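Local structure of uncharacterized ABC transporter solute-binding protein yclQ (Bacillus subtilis subsp. subtilis str. 168, 3GFV) at residues 127-130 and 131-135. The protein is the solute-binding component of the YclNOPQ ABC transporter and binds iron-free and ferric petrobactin, as well as the precursor 3,4-dihydroxybenzoic acid, for iron uptake. Residues are numbered along the deposited sequence; the frame is centred on the assembly and turned at random.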
loop_
_atom_site.group_PDB
_atom_site.type_symbol
_atom_site.label_atom_id
_atom_site.label_comp_id
_atom_site.label_asym_id
_atom_site.label_seq_id
_atom_site.Cartn_x
_atom_site.Cartn_y
_atom_site.Cartn_z
ATOM N N LYS A 127 5.275 8.317 -9.087
ATOM C CA LYS A 127 6.508 7.651 -9.503
ATOM C C LYS A 127 6.582 6.338 -8.756
ATOM O O LYS A 127 7.481 6.141 -7.931
ATOM C CB LYS A 127 7.737 8.456 -9.062
ATOM C CG LYS A 127 7.996 9.762 -9.763
ATOM C CD LYS A 127 9.022 10.556 -8.953
ATOM C CE LYS A 127 9.905 11.419 -9.835
ATOM N NZ LYS A 127 9.108 12.317 -10.721
ATOM N N TYR A 128 5.636 5.446 -9.005
ATOM C CA TYR A 128 5.439 4.331 -8.087
ATOM C C TYR A 128 6.698 3.437 -7.955
ATOM O O TYR A 128 7.238 3.281 -6.861
ATOM C CB TYR A 128 4.200 3.502 -8.455
ATOM C CG TYR A 128 3.753 2.669 -7.301
ATOM C CD1 TYR A 128 2.640 3.028 -6.545
ATOM C CD2 TYR A 128 4.483 1.550 -6.912
ATOM C CE1 TYR A 128 2.252 2.273 -5.450
ATOM C CE2 TYR A 128 4.108 0.797 -5.830
ATOM C CZ TYR A 128 2.996 1.154 -5.104
ATOM O OH TYR A 128 2.621 0.395 -4.026
HETATM N N MSE A 129 7.160 2.865 -9.060
HETATM C CA MSE A 129 8.226 1.867 -8.978
HETATM C C MSE A 129 9.550 2.486 -8.550
HETATM O O MSE A 129 10.327 1.873 -7.813
HETATM C CB MSE A 129 8.357 1.103 -10.301
HETATM C CG MSE A 129 7.228 0.091 -10.516
HETATM SE SE MSE A 129 6.893 -1.018 -8.936
HETATM C CE MSE A 129 8.541 -2.118 -8.986
ATOM N N GLU A 130 9.813 3.710 -8.993
ATOM C CA GLU A 130 11.031 4.400 -8.574
ATOM C C GLU A 130 11.078 4.497 -7.049
ATOM O O GLU A 130 12.075 4.116 -6.431
ATOM C CB GLU A 130 11.112 5.794 -9.198
ATOM C CG GLU A 130 12.288 6.637 -8.718
ATOM C CD GLU A 130 12.350 8.002 -9.397
ATOM O OE1 GLU A 130 12.293 9.029 -8.685
ATOM O OE2 GLU A 130 12.442 8.049 -10.642
ATOM N N SER A 131 9.995 4.999 -6.454
ATOM C CA SER A 131 9.936 5.176 -5.001
ATOM C C SER A 131 9.873 3.823 -4.289
ATOM O O SER A 131 10.493 3.647 -3.227
ATOM C CB SER A 131 8.767 6.101 -4.576
ATOM O OG SER A 131 7.532 5.523 -4.930
ATOM N N PHE A 132 9.138 2.869 -4.864
ATOM C CA PHE A 132 9.054 1.512 -4.309
ATOM C C PHE A 132 10.449 0.892 -4.224
ATOM O O PHE A 132 10.871 0.393 -3.187
ATOM C CB PHE A 132 8.167 0.626 -5.186
ATOM C CG PHE A 132 8.007 -0.785 -4.672
ATOM C CD1 PHE A 132 7.072 -1.070 -3.687
ATOM C CD2 PHE A 132 8.755 -1.835 -5.206
ATOM C CE1 PHE A 132 6.905 -2.369 -3.215
ATOM C CE2 PHE A 132 8.606 -3.135 -4.731
ATOM C CZ PHE A 132 7.657 -3.403 -3.737
ATOM N N LYS A 133 11.176 0.906 -5.325
ATOM C CA LYS A 133 12.523 0.335 -5.268
ATOM C C LYS A 133 13.437 1.102 -4.318
ATOM O O LYS A 133 14.228 0.505 -3.581
ATOM C CB LYS A 133 13.127 0.254 -6.657
ATOM C CG LYS A 133 12.374 -0.739 -7.530
ATOM C CD LYS A 133 12.994 -0.830 -8.919
ATOM C CE LYS A 133 12.575 -2.118 -9.601
ATOM N NZ LYS A 133 13.138 -2.203 -10.971
ATOM N N SER A 134 13.328 2.424 -4.322
ATOM C CA SER A 134 14.198 3.218 -3.462
ATOM C C SER A 134 13.942 2.903 -1.992
ATOM O O SER A 134 14.874 2.768 -1.207
ATOM C CB SER A 134 14.038 4.705 -3.753
ATOM O OG SER A 134 14.753 5.464 -2.803
ATOM N N ASP A 135 12.675 2.755 -1.626
ATOM C CA ASP A 135 12.323 2.463 -0.230
ATOM C C ASP A 135 12.899 1.123 0.187
ATOM O O ASP A 135 13.502 1.016 1.265
ATOM C CB ASP A 135 10.801 2.412 -0.052
ATOM C CG ASP A 135 10.162 3.793 -0.105
ATOM O OD1 ASP A 135 10.914 4.800 -0.172
ATOM O OD2 ASP A 135 8.905 3.865 -0.089
#
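Ser131 OG sits among three backbone groups at the start of helix 128-142: the carbonyls of Lys127 and Tyr128, with O atoms 3.1 and 3.0 Å from OG, and the amide N-H of Asp124, which donates to it from the preceding loop. Its single proton can serve either carbonyl, and the two distances do not separate them. A chi1 of 63° folds the hydroxyl back over the first turn. Lys127, the N-cap residue, also takes the helical bond from Ser131 N to its O (3.1 Å, nearly straight at 169°), and Phe132 N to Tyr128 O follows at 2.8 Å.

On the face turned to helices 146-170 and 281-296, the side chains of Tyr128 and Phe132 cross, their ring planes tilted by roughly 28°; Tyr128 CE2 lies 4.1 Å from both CD1 and CB of Phe132. Selenomethionine Met129 runs alongside Phe132; bends at chi2 and chi3 bring its CE to 3.8 Å from CD2 of that ring. SE lies obliquely 4.9 Å from the ring centroid, a Met-aromatic contact. Lys133 CE reaches Met129 CE at 4.1 Å, and its NZ goes on to a salt bridge with Asp157 of helix 146-170. The Ser131 hydroxyl thus has its polar needs met by the helix start and the loop, while Lys133 adds a charged link to the helix on which Met129 and Phe132 rest.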